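Local coordinates for protein spydx (Streptococcus pyogenes, PDB 2J43) that binds alpha-glucans such as host lung glycogen through tandem family 41 carbohydrate-binding modules of a cell-wall pullulanase that probably hydrolyses alpha-1,6-glucosidic linkages, at residues A[203-206]-A[211-214]; A[112-117]-A[168-173]; A[21-26]-A[53-58]; A[3-8]-A[85-90]. All blocks are in the same frame, centred on the assembly; numbering follows the deposited sequence. Where two conformers were deposited one is given.

Contact 1: A[203-206]-A[211-214]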
loop_
_atom_site.group_PDB
_atom_site.type_symbol
_atom_site.label_atom_id
_atom_site.label_comp_id
_atom_site.label_asym_id
_atom_site.label_seq_id
_atom_site.Cartn_x
_atom_site.Cartn_y
_atom_site.Cartn_z
ATOM N N PHE A 203 -5.807 -7.185 1.622
ATOM C CA PHE A 203 -6.728 -6.942 0.552
ATOM C C PHE A 203 -7.392 -8.239 0.185
ATOM O O PHE A 203 -6.719 -9.242 -0.087
ATOM C CB PHE A 203 -5.997 -6.356 -0.666
ATOM C CG PHE A 203 -5.218 -5.134 -0.321
ATOM C CD1 PHE A 203 -5.738 -3.892 -0.533
ATOM C CD2 PHE A 203 -3.991 -5.238 0.295
ATOM C CE1 PHE A 203 -5.022 -2.748 -0.102
ATOM C CE2 PHE A 203 -3.279 -4.121 0.689
ATOM C CZ PHE A 203 -3.810 -2.873 0.487
ATOM N N VAL A 204 -8.719 -8.245 0.256
ATOM C CA VAL A 204 -9.551 -9.370 -0.199
ATOM C C VAL A 204 -10.626 -8.887 -1.129
ATOM O O VAL A 204 -10.948 -7.692 -1.171
ATOM C CB VAL A 204 -10.179 -10.195 0.982
ATOM C CG1 VAL A 204 -9.101 -11.043 1.694
ATOM C CG2 VAL A 204 -10.888 -9.313 1.919
ATOM N N LYS A 205 -11.135 -9.780 -1.983
ATOM C CA LYS A 205 -12.114 -9.385 -2.959
ATOM C C LYS A 205 -13.142 -10.476 -3.297
ATOM O O LYS A 205 -12.815 -11.657 -3.193
ATOM C CB LYS A 205 -11.418 -8.999 -4.281
ATOM C CG LYS A 205 -10.501 -10.058 -4.874
ATOM C CD LYS A 205 -9.946 -9.557 -6.248
ATOM C CE LYS A 205 -8.992 -10.524 -6.879
ATOM N NZ LYS A 205 -9.627 -11.812 -7.356
ATOM N N ASP A 206 -14.348 -10.043 -3.659
ATOM C CA ASP A 206 -15.371 -10.901 -4.239
ATOM C C ASP A 206 -15.562 -12.185 -3.406
ATOM O O ASP A 206 -15.805 -12.095 -2.181
ATOM C CB ASP A 206 -14.992 -11.152 -5.726
ATOM C CG ASP A 206 -14.830 -9.858 -6.500
ATOM O OD1 ASP A 206 -15.775 -9.057 -6.512
ATOM O OD2 ASP A 206 -13.807 -9.572 -7.098
ATOM N N VAL A 211 -5.997 -14.094 0.876
ATOM C CA VAL A 211 -5.601 -12.794 1.432
ATOM C C VAL A 211 -4.355 -12.328 0.703
ATOM O O VAL A 211 -3.363 -13.050 0.646
ATOM C CB VAL A 211 -5.174 -12.875 2.879
ATOM C CG1 VAL A 211 -4.990 -11.479 3.474
ATOM C CG2 VAL A 211 -6.199 -13.622 3.682
ATOM N N TYR A 212 -4.419 -11.105 0.190
ATOM C CA TYR A 212 -3.342 -10.506 -0.574
ATOM C C TYR A 212 -2.750 -9.418 0.277
ATOM O O TYR A 212 -3.434 -8.766 1.066
ATOM C CB TYR A 212 -3.868 -9.948 -1.876
ATOM C CG TYR A 212 -4.492 -10.966 -2.778
ATOM C CD1 TYR A 212 -3.714 -11.668 -3.705
ATOM C CD2 TYR A 212 -5.846 -11.201 -2.755
ATOM C CE1 TYR A 212 -4.270 -12.588 -4.528
ATOM C CE2 TYR A 212 -6.450 -12.132 -3.624
ATOM C CZ TYR A 212 -5.632 -12.850 -4.492
ATOM O OH TYR A 212 -6.146 -13.781 -5.384
ATOM N N ASN A 213 -1.441 -9.233 0.123
ATOM C CA ASN A 213 -0.695 -8.233 0.867
ATOM C C ASN A 213 -0.483 -6.917 0.061
ATOM O O ASN A 213 0.259 -6.053 0.483
ATOM C CB ASN A 213 0.615 -8.817 1.361
ATOM C CG ASN A 213 1.603 -9.084 0.254
ATOM O OD1 ASN A 213 1.516 -8.521 -0.830
ATOM N ND2 ASN A 213 2.534 -9.988 0.518
ATOM N N ASN A 214 -1.205 -6.796 -1.046
ATOM C CA ASN A 214 -1.128 -5.649 -1.948
ATOM C C ASN A 214 -2.391 -5.441 -2.720
ATOM O O ASN A 214 -3.146 -6.395 -2.952
ATOM C CB ASN A 214 0.052 -5.865 -2.933
ATOM C CG ASN A 214 -0.145 -7.084 -3.826
ATOM O OD1 ASN A 214 0.276 -8.213 -3.466
ATOM N ND2 ASN A 214 -0.805 -6.904 -4.920
#
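V211 opens the returning segment by packing against V204, whose CG1 lies 3.9 Å from V211 CA; the two side chains touch more loosely. Y212 then makes the single beta bridge, an antiparallel hydrogen-bonded pair with F203. Its N donates to F203 O over 3.0 Å at 157°, while F203 N donates to Y212 O over 2.9 Å with a more bent N-H angle of 143°. With CG set anti to its own carbonyl carbon (chi1 -61°), the Y212 ring has F203 O at its edge, in plane, 3.4 Å from CD2. The CE of K205 approaches this ring obliquely, and both K205 NZ and Y212 OH reach OD2 of D208 in the intervening turn, by a salt bridge and a hydrogen bond. Past N213, the backbone crosses over the F203 ring: N214 C stands 3.4 Å above its plane, displaced toward the rim on the CD2 side. Strand 201-205 pairs with strand 113-119 through V204 and N117, and V204 and V211 both cover F172 of strand 170-176.

Contact 2: A[112-117]-A[168-173]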
loop_
_atom_site.group_PDB
_atom_site.type_symbol
_atom_site.label_atom_id
_atom_site.label_comp_id
_atom_site.label_asym_id
_atom_site.label_seq_id
_atom_site.Cartn_x
_atom_site.Cartn_y
_atom_site.Cartn_z
ATOM N N GLY A 112 0.089 -1.654 15.281
ATOM C CA GLY A 112 -0.842 -2.330 16.169
ATOM C C GLY A 112 -2.263 -2.450 15.633
ATOM O O GLY A 112 -3.202 -2.837 16.361
ATOM N N TYR A 113 -2.434 -2.101 14.366
ATOM C CA TYR A 113 -3.720 -2.277 13.698
ATOM C C TYR A 113 -3.472 -3.002 12.370
ATOM O O TYR A 113 -2.390 -2.927 11.804
ATOM C CB TYR A 113 -4.380 -0.918 13.428
ATOM C CG TYR A 113 -4.902 -0.162 14.649
ATOM C CD1 TYR A 113 -6.277 -0.045 14.873
ATOM C CD2 TYR A 113 -4.032 0.487 15.539
ATOM C CE1 TYR A 113 -6.777 0.685 15.971
ATOM C CE2 TYR A 113 -4.526 1.202 16.652
ATOM C CZ TYR A 113 -5.899 1.299 16.851
ATOM O OH TYR A 113 -6.431 2.005 17.924
ATOM N N LEU A 114 -4.462 -3.749 11.889
ATOM C CA LEU A 114 -4.438 -4.280 10.538
ATOM C C LEU A 114 -5.679 -3.684 9.862
ATOM O O LEU A 114 -6.781 -3.806 10.378
ATOM C CB LEU A 114 -4.517 -5.809 10.520
ATOM C CG LEU A 114 -4.383 -6.440 9.128
ATOM C CD1 LEU A 114 -3.008 -6.186 8.518
ATOM C CD2 LEU A 114 -4.720 -7.956 9.027
ATOM N N ARG A 115 -5.520 -3.000 8.725
ATOM C CA ARG A 115 -6.674 -2.679 7.870
ATOM C C ARG A 115 -7.008 -3.834 6.933
ATOM O O ARG A 115 -6.144 -4.315 6.180
ATOM C CB ARG A 115 -6.406 -1.440 7.007
ATOM C CG ARG A 115 -7.580 -1.058 6.131
ATOM C CD ARG A 115 -7.537 0.341 5.545
ATOM N NE ARG A 115 -7.542 1.374 6.557
ATOM C CZ ARG A 115 -7.491 2.685 6.285
ATOM N NH1 ARG A 115 -7.388 3.113 5.033
ATOM N NH2 ARG A 115 -7.547 3.568 7.283
ATOM N N ILE A 116 -8.278 -4.253 6.958
ATOM C CA ILE A 116 -8.805 -5.221 6.024
ATOM C C ILE A 116 -9.612 -4.472 4.993
ATOM O O ILE A 116 -10.630 -3.877 5.302
ATOM C CB ILE A 116 -9.671 -6.245 6.762
ATOM C CG1 ILE A 116 -8.803 -7.019 7.761
ATOM C CG2 ILE A 116 -10.399 -7.133 5.726
ATOM C CD1 ILE A 116 -9.577 -7.965 8.716
ATOM N N ASN A 117 -9.150 -4.493 3.753
ATOM C CA ASN A 117 -9.824 -3.882 2.631
ATOM C C ASN A 117 -10.591 -4.958 1.867
ATOM O O ASN A 117 -10.042 -6.058 1.619
ATOM C CB ASN A 117 -8.790 -3.275 1.658
ATOM C CG ASN A 117 -7.998 -2.164 2.248
ATOM O OD1 ASN A 117 -8.475 -1.017 2.271
ATOM N ND2 ASN A 117 -6.785 -2.469 2.792
ATOM N N ASN A 168 0.573 -12.529 16.238
ATOM C CA ASN A 168 1.219 -13.265 15.141
ATOM C C ASN A 168 0.308 -13.629 13.987
ATOM O O ASN A 168 0.772 -13.671 12.856
ATOM C CB ASN A 168 1.785 -14.593 15.638
ATOM C CG ASN A 168 2.854 -14.419 16.679
ATOM O OD1 ASN A 168 3.801 -13.654 16.487
ATOM N ND2 ASN A 168 2.706 -15.126 17.790
ATOM N N GLU A 169 -0.964 -13.952 14.274
ATOM C CA GLU A 169 -1.885 -14.481 13.271
ATOM C C GLU A 169 -3.315 -13.948 13.495
ATOM O O GLU A 169 -3.737 -13.807 14.640
ATOM C CB GLU A 169 -1.868 -16.007 13.335
ATOM C CG GLU A 169 -2.379 -16.680 12.086
ATOM C CD GLU A 169 -2.055 -18.172 12.043
ATOM O OE1 GLU A 169 -0.882 -18.537 12.267
ATOM O OE2 GLU A 169 -2.990 -18.970 11.770
ATOM N N ILE A 170 -3.984 -13.553 12.414
ATOM C CA ILE A 170 -5.388 -13.125 12.479
ATOM C C ILE A 170 -6.179 -13.997 11.535
ATOM O O ILE A 170 -5.679 -14.440 10.521
ATOM C CB ILE A 170 -5.557 -11.604 12.105
ATOM C CG1 ILE A 170 -7.013 -11.127 12.213
ATOM C CG2 ILE A 170 -5.117 -11.324 10.677
ATOM C CD1 ILE A 170 -7.172 -9.621 11.911
ATOM N N GLY A 171 -7.432 -14.247 11.907
ATOM C CA GLY A 171 -8.375 -14.887 11.035
ATOM C C GLY A 171 -9.550 -13.935 10.898
ATOM O O GLY A 171 -9.873 -13.155 11.803
ATOM N N PHE A 172 -10.164 -14.009 9.748
ATOM C CA PHE A 172 -11.360 -13.234 9.499
ATOM C C PHE A 172 -12.194 -13.825 8.370
ATOM O O PHE A 172 -11.793 -14.722 7.626
ATOM C CB PHE A 172 -10.997 -11.755 9.233
ATOM C CG PHE A 172 -10.189 -11.511 7.995
ATOM C CD1 PHE A 172 -10.795 -11.188 6.764
ATOM C CD2 PHE A 172 -8.821 -11.594 8.030
ATOM C CE1 PHE A 172 -10.013 -10.952 5.643
ATOM C CE2 PHE A 172 -8.063 -11.316 6.883
ATOM C CZ PHE A 172 -8.680 -11.009 5.721
ATOM N N LEU A 173 -13.425 -13.321 8.253
ATOM C CA LEU A 173 -14.307 -13.752 7.203
ATOM C C LEU A 173 -15.185 -12.609 6.807
ATOM O O LEU A 173 -15.555 -11.818 7.642
ATOM C CB LEU A 173 -15.160 -14.943 7.656
ATOM C CG LEU A 173 -15.790 -15.761 6.543
ATOM C CD1 LEU A 173 -14.842 -16.368 5.511
ATOM C CD2 LEU A 173 -16.699 -16.898 7.110
#
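The F172 ring is brought under I116 by a first torsion of 65°, which sets its CG between the backbone N and the carbonyl carbon. I116 comes from the opposite direction, with CG1 anti to its carbonyl carbon and the chain extended beyond it, and this carries CD1 over the ring. The result is a CH-pi contact: I116 CD1 is 3.8 Å from the centroid of the F172 ring and only 16° off the ring normal. The methyl sits somewhat toward the rim, its closest ring atom being F172 CG at 3.7 Å. The second branch also contributes, I116 CG2 lying 3.8 Å from F172 CE1, and between them the two branches hold I116 across one side of the ring.

Two residues back along each strand, L114 meets I170 at a slant. In the conformer given for I170, one of two and so with less certainty, L114 CD2 is 3.8 Å from I170 CG2. All four side chains are buried, and the interface is wholly apolar. V202 touches L114 and I116, while F193 touches L114 and I170.

The strand segments 113-117 and 170-173 run in nearly the same direction, 27° apart, but their axes come no nearer than 10.4 Å. That is too far for strands paired edge to edge, and the alternate residues L114/I116 and I170/F172 point at each other. The two strands stand four places apart in one mixed sheet that curls over, so that its inner faces pack as in a beta-sandwich, consistent with a family 41 carbohydrate-binding module, whose sequence family is grouped with the transthyretin-like sandwiches.

Contact 3: A[21-26]-A[53-58]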
loop_
_atom_site.group_PDB
_atom_site.type_symbol
_atom_site.label_atom_id
_atom_site.label_comp_id
_atom_site.label_asym_id
_atom_site.label_seq_id
_atom_site.Cartn_x
_atom_site.Cartn_y
_atom_site.Cartn_z
ATOM N N LEU A 21 17.747 19.685 -4.043
ATOM C CA LEU A 21 17.533 18.223 -4.042
ATOM C C LEU A 21 17.102 17.689 -5.413
ATOM O O LEU A 21 16.275 18.265 -6.104
ATOM C CB LEU A 21 16.468 17.827 -3.033
ATOM C CG LEU A 21 16.888 17.944 -1.579
ATOM C CD1 LEU A 21 15.648 17.769 -0.696
ATOM C CD2 LEU A 21 17.997 16.916 -1.319
ATOM N N GLY A 22 17.670 16.535 -5.794
ATOM C CA GLY A 22 17.256 15.849 -7.006
ATOM C C GLY A 22 16.840 14.409 -6.786
ATOM O O GLY A 22 17.388 13.716 -5.895
ATOM N N LEU A 23 15.920 13.954 -7.616
ATOM C CA LEU A 23 15.524 12.533 -7.693
ATOM C C LEU A 23 16.136 11.980 -8.969
ATOM O O LEU A 23 15.730 12.290 -10.077
ATOM C CB LEU A 23 14.012 12.377 -7.747
ATOM C CG LEU A 23 13.462 10.956 -7.750
ATOM C CD1 LEU A 23 13.945 10.223 -6.502
ATOM C CD2 LEU A 23 11.917 10.901 -7.821
ATOM N N TRP A 24 17.089 11.078 -8.791
ATOM C CA TRP A 24 17.927 10.515 -9.841
ATOM C C TRP A 24 17.430 9.069 -10.069
ATOM O O TRP A 24 17.333 8.309 -9.122
ATOM C CB TRP A 24 19.392 10.515 -9.393
ATOM C CG TRP A 24 20.324 9.971 -10.440
ATOM C CD1 TRP A 24 20.653 8.655 -10.666
ATOM C CD2 TRP A 24 21.062 10.746 -11.376
ATOM N NE1 TRP A 24 21.529 8.590 -11.730
ATOM C CE2 TRP A 24 21.784 9.856 -12.196
ATOM C CE3 TRP A 24 21.162 12.135 -11.630
ATOM C CZ2 TRP A 24 22.607 10.299 -13.242
ATOM C CZ3 TRP A 24 21.976 12.581 -12.662
ATOM C CH2 TRP A 24 22.694 11.670 -13.468
ATOM N N VAL A 25 16.997 8.739 -11.290
ATOM C CA VAL A 25 16.271 7.501 -11.550
ATOM C C VAL A 25 16.878 6.654 -12.678
ATOM O O VAL A 25 17.447 7.176 -13.632
ATOM C CB VAL A 25 14.778 7.776 -11.858
ATOM C CG1 VAL A 25 14.107 8.427 -10.677
ATOM C CG2 VAL A 25 14.628 8.682 -13.076
ATOM N N TRP A 26 16.741 5.349 -12.519
ATOM C CA TRP A 26 17.125 4.404 -13.544
ATOM C C TRP A 26 16.264 3.168 -13.516
ATOM O O TRP A 26 15.272 3.092 -12.780
ATOM C CB TRP A 26 18.599 4.118 -13.445
ATOM C CG TRP A 26 19.137 3.428 -12.190
ATOM C CD1 TRP A 26 19.530 2.130 -12.111
ATOM C CD2 TRP A 26 19.435 3.996 -10.871
ATOM N NE1 TRP A 26 20.021 1.847 -10.866
ATOM C CE2 TRP A 26 20.003 2.962 -10.088
ATOM C CE3 TRP A 26 19.288 5.253 -10.288
ATOM C CZ2 TRP A 26 20.405 3.142 -8.765
ATOM C CZ3 TRP A 26 19.695 5.420 -8.974
ATOM C CH2 TRP A 26 20.233 4.372 -8.232
ATOM N N TYR A 53 6.049 14.263 0.902
ATOM C CA TYR A 53 6.081 14.858 -0.430
ATOM C C TYR A 53 5.832 13.787 -1.463
ATOM O O TYR A 53 6.076 12.595 -1.210
ATOM C CB TYR A 53 7.443 15.520 -0.716
ATOM C CG TYR A 53 7.628 16.830 -0.004
ATOM C CD1 TYR A 53 7.335 18.035 -0.649
ATOM C CD2 TYR A 53 8.034 16.872 1.303
ATOM C CE1 TYR A 53 7.495 19.248 0.011
ATOM C CE2 TYR A 53 8.182 18.091 2.000
ATOM C CZ TYR A 53 7.911 19.266 1.339
ATOM O OH TYR A 53 8.060 20.486 2.001
ATOM N N TYR A 54 5.308 14.160 -2.615
ATOM C CA TYR A 54 5.241 13.200 -3.682
ATOM C C TYR A 54 5.672 13.812 -5.012
ATOM O O TYR A 54 5.593 15.031 -5.239
ATOM C CB TYR A 54 3.844 12.561 -3.809
ATOM C CG TYR A 54 2.760 13.528 -4.299
ATOM C CD1 TYR A 54 2.360 13.531 -5.622
ATOM C CD2 TYR A 54 2.204 14.471 -3.434
ATOM C CE1 TYR A 54 1.383 14.452 -6.088
ATOM C CE2 TYR A 54 1.249 15.410 -3.878
ATOM C CZ TYR A 54 0.844 15.374 -5.204
ATOM O OH TYR A 54 -0.089 16.301 -5.653
ATOM N N LEU A 55 6.134 12.935 -5.885
ATOM C CA LEU A 55 6.694 13.300 -7.164
ATOM C C LEU A 55 6.393 12.147 -8.141
ATOM O O LEU A 55 6.648 10.979 -7.785
ATOM C CB LEU A 55 8.183 13.561 -6.970
ATOM C CG LEU A 55 8.967 14.056 -8.156
ATOM C CD1 LEU A 55 8.340 15.260 -8.856
ATOM C CD2 LEU A 55 10.349 14.394 -7.631
ATOM N N ASP A 56 5.853 12.456 -9.319
ATOM C CA ASP A 56 5.490 11.477 -10.345
ATOM C C ASP A 56 6.639 11.250 -11.302
ATOM O O ASP A 56 7.211 12.229 -11.839
ATOM C CB ASP A 56 4.293 11.920 -11.150
ATOM C CG ASP A 56 3.030 11.955 -10.338
ATOM O OD1 ASP A 56 2.986 11.353 -9.225
ATOM O OD2 ASP A 56 2.048 12.619 -10.687
ATOM N N VAL A 57 7.022 9.989 -11.458
ATOM C CA VAL A 57 8.157 9.592 -12.290
ATOM C C VAL A 57 7.595 8.846 -13.517
ATOM O O VAL A 57 7.033 7.772 -13.372
ATOM C CB VAL A 57 9.108 8.655 -11.565
ATOM C CG1 VAL A 57 10.268 8.245 -12.500
ATOM C CG2 VAL A 57 9.692 9.301 -10.273
ATOM N N PRO A 58 7.732 9.392 -14.726
ATOM C CA PRO A 58 7.291 8.675 -15.914
ATOM C C PRO A 58 8.014 7.341 -16.048
ATOM O O PRO A 58 9.231 7.245 -15.893
ATOM C CB PRO A 58 7.667 9.633 -17.071
ATOM C CG PRO A 58 7.653 10.969 -16.428
ATOM C CD PRO A 58 8.260 10.725 -15.072
#
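L23 and V57 have the most surface buried here, and they touch through single methyls, L23 CD2 lying 3.7 Å from V57 CG2. L23 holds its CG anti to the backbone N (chi1 -177°), which sends the isobutyl group out from its strand, and the two side chains meet at an angle rather than end on. The same L23 CD2 is also 3.8 Å from L55 CD2, so this one methyl lies against both L55 and V57. L23 and L55 run side by side with their tips pointing opposite ways, each overlapping the other's flank; L55 CD2 is 4.2 Å from L23 CB.

The strands belong to different sheets of a beta-sandwich: 21-27 to the antiparallel one, 53-58 to the mixed one. Their segment axes approach to 9.6 Å and their N-to-C directions differ by 28°, the geometry of facing sheets and not of hydrogen-bonded neighbours. Residues alternate accordingly, with L23, V25, L55 and V57 turned into the buried layer. V25 adds a looser contact, its CG1 at 4.3 Å from V57 CG1. Beyond the pair, F9 and Y69 also pack on L23, and M7 packs on V57, while D56 on the other face of its strand forms a salt bridge with R6.

Contact 4: A[3-8]-A[85-90]; sequences HHLRMH and ISLLTP
No ring face or edge lies between the segments where L5 meets I85 and L87, and M7 meets I85. The flat groups of 3-8 lie at the margins or on the other face of the strand: the H8 ring stacks on W96, the R6 guanidinium sits on that same far face, and the H3 side chain comes no nearer to 85-90 than 4.6 Å.

L5 supplies both of its methyls to the contact. Its CD2 meets I85 CD1 tip to tip at 4.2 Å, while its CD1 lies 4.1 Å from L87 CD2, the two side chains meeting at a slant. With CG anti to the backbone N (chi1 -178°), L5 extends between the two partners. M7, a selenomethionine, does not set out toward the other segment, but a bend at chi3 (63°) turns its end inward and places CE 3.7 Å from I85 CD1. That I85 methyl thus receives both M7 and L5, and the patch is buried and apolar.

The CA atoms of L5 and L87 are 9.3 Å apart, a sandwich spacing. Strand 4-9 lies between 53-58 and 94-97 in the mixed sheet, whereas 83-86 edges the antiparallel sheet beside 66-73, whose Y69 packs on both M7 and I85.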
loop_
_atom_site.group_PDB
_atom_site.type_symbol
_atom_site.label_atom_id
_atom_site.label_comp_id
_atom_site.label_asym_id
_atom_site.label_seq_id
_atom_site.Cartn_x
_atom_site.Cartn_y
_atom_site.Cartn_z
ATOM N N HIS A 3 2.423 5.914 -18.612
ATOM C CA HIS A 3 2.420 5.343 -17.276
ATOM C C HIS A 3 3.382 6.148 -16.400
ATOM O O HIS A 3 4.453 6.619 -16.849
ATOM C CB HIS A 3 2.895 3.898 -17.306
ATOM C CG HIS A 3 2.030 2.991 -18.123
ATOM N ND1 HIS A 3 0.872 2.425 -17.628
ATOM C CD2 HIS A 3 2.151 2.558 -19.401
ATOM C CE1 HIS A 3 0.323 1.673 -18.573
ATOM N NE2 HIS A 3 1.084 1.730 -19.652
ATOM N N HIS A 4 3.006 6.273 -15.147
ATOM C CA HIS A 4 3.787 7.008 -14.162
ATOM C C HIS A 4 3.820 6.216 -12.844
ATOM O O HIS A 4 2.875 5.458 -12.536
ATOM C CB HIS A 4 3.164 8.401 -13.931
ATOM C CG HIS A 4 3.369 9.357 -15.077
ATOM N ND1 HIS A 4 2.739 9.213 -16.296
ATOM C CD2 HIS A 4 4.109 10.488 -15.170
ATOM C CE1 HIS A 4 3.120 10.187 -17.103
ATOM N NE2 HIS A 4 3.957 10.966 -16.448
ATOM N N LEU A 5 4.872 6.431 -12.072
ATOM C CA LEU A 5 4.944 5.957 -10.707
ATOM C C LEU A 5 4.891 7.158 -9.774
ATOM O O LEU A 5 5.807 7.982 -9.762
ATOM C CB LEU A 5 6.250 5.192 -10.472
ATOM C CG LEU A 5 6.470 4.586 -9.073
ATOM C CD1 LEU A 5 5.430 3.504 -8.765
ATOM C CD2 LEU A 5 7.852 4.032 -8.901
ATOM N N ARG A 6 3.824 7.280 -8.998
ATOM C CA ARG A 6 3.751 8.351 -7.988
ATOM C C ARG A 6 4.487 7.933 -6.751
ATOM O O ARG A 6 4.071 6.992 -6.075
ATOM C CB ARG A 6 2.297 8.691 -7.668
ATOM C CG ARG A 6 2.108 9.653 -6.520
ATOM C CD ARG A 6 0.798 10.441 -6.508
ATOM N NE ARG A 6 0.694 11.268 -7.703
ATOM C CZ ARG A 6 -0.392 11.949 -8.015
ATOM N NH1 ARG A 6 -1.422 11.914 -7.193
ATOM N NH2 ARG A 6 -0.421 12.711 -9.102
HETATM N N MSE A 7 5.611 8.603 -6.517
HETATM C CA MSE A 7 6.494 8.302 -5.418
HETATM C C MSE A 7 6.221 9.227 -4.246
HETATM O O MSE A 7 6.366 10.413 -4.350
HETATM C CB MSE A 7 7.946 8.397 -5.859
HETATM C CG MSE A 7 8.259 7.469 -6.990
HETATM SE SE MSE A 7 10.203 7.309 -7.248
HETATM C CE MSE A 7 10.685 6.544 -5.584
ATOM N N HIS A 8 5.798 8.628 -3.150
ATOM C CA HIS A 8 5.563 9.317 -1.900
ATOM C C HIS A 8 6.760 9.165 -0.978
ATOM O O HIS A 8 7.172 8.039 -0.632
ATOM C CB HIS A 8 4.350 8.724 -1.200
ATOM C CG HIS A 8 3.058 9.007 -1.870
ATOM N ND1 HIS A 8 2.395 8.101 -2.673
ATOM C CD2 HIS A 8 2.242 10.092 -1.772
ATOM C CE1 HIS A 8 1.251 8.640 -3.063
ATOM N NE2 HIS A 8 1.150 9.846 -2.544
ATOM N N ILE A 85 12.980 -0.503 -6.346
ATOM C CA ILE A 85 11.579 -0.792 -6.155
ATOM C C ILE A 85 11.182 -1.843 -7.189
ATOM O O ILE A 85 11.373 -1.652 -8.374
ATOM C CB ILE A 85 10.733 0.433 -6.383
ATOM C CG1 ILE A 85 11.060 1.572 -5.425
ATOM C CG2 ILE A 85 9.215 0.107 -6.316
ATOM C CD1 ILE A 85 10.460 2.827 -5.905
ATOM N N SER A 86 10.638 -2.953 -6.708
ATOM C CA SER A 86 9.983 -3.946 -7.553
ATOM C C SER A 86 8.568 -3.496 -7.845
ATOM O O SER A 86 7.788 -3.213 -6.919
ATOM C CB SER A 86 9.900 -5.266 -6.795
ATOM O OG SER A 86 11.181 -5.857 -6.741
ATOM N N LEU A 87 8.216 -3.415 -9.119
ATOM C CA LEU A 87 6.834 -3.119 -9.497
ATOM C C LEU A 87 6.104 -4.442 -9.486
ATOM O O LEU A 87 6.496 -5.346 -10.210
ATOM C CB LEU A 87 6.765 -2.454 -10.874
ATOM C CG LEU A 87 7.441 -1.077 -10.904
ATOM C CD1 LEU A 87 7.412 -0.506 -12.320
ATOM C CD2 LEU A 87 6.781 -0.142 -9.910
ATOM N N LEU A 88 5.070 -4.584 -8.658
ATOM C CA LEU A 88 4.410 -5.891 -8.472
ATOM C C LEU A 88 3.720 -6.342 -9.729
ATOM O O LEU A 88 3.580 -7.550 -9.998
ATOM C CB LEU A 88 3.418 -5.813 -7.279
ATOM C CG LEU A 88 4.049 -5.519 -5.912
ATOM C CD1 LEU A 88 2.967 -5.367 -4.790
ATOM C CD2 LEU A 88 5.036 -6.542 -5.544
ATOM N N THR A 89 3.264 -5.366 -10.482
ATOM C CA THR A 89 2.690 -5.554 -11.802
ATOM C C THR A 89 3.052 -4.346 -12.615
ATOM O O THR A 89 3.327 -3.290 -12.040
ATOM C CB THR A 89 1.114 -5.717 -11.759
ATOM O OG1 THR A 89 0.655 -6.009 -13.036
ATOM C CG2 THR A 89 0.404 -4.427 -11.606
ATOM N N PRO A 90 3.039 -4.434 -13.953
ATOM C CA PRO A 90 3.278 -3.251 -14.781
ATOM C C PRO A 90 2.286 -2.130 -14.593
ATOM O O PRO A 90 2.560 -1.010 -15.005
ATOM C CB PRO A 90 3.241 -3.805 -16.233
ATOM C CG PRO A 90 3.448 -5.205 -16.083
ATOM C CD PRO A 90 2.905 -5.650 -14.791
#

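In the fold
From the N terminus, strand 4-9 opens the loop that contact 4 closes at 85-90, and contact 3 is nested inside it, joining 21-26 to 53-58. Both tie the two sheets of the first module together, and they share a sheet, L5 N probably donating to V57 O. Contact 2 follows in series, joining 112-117 to 168-173 within the second module, and contact 1 comes last, a short turn back from 203-206 to 211-214. Contacts 1 and 2 touch through strands 201-205 and 113-119. Contacts 2 and 3 lie about 33 Å apart between centres, whereas contacts 1 and 4 touch across the modules where N214 meets L88.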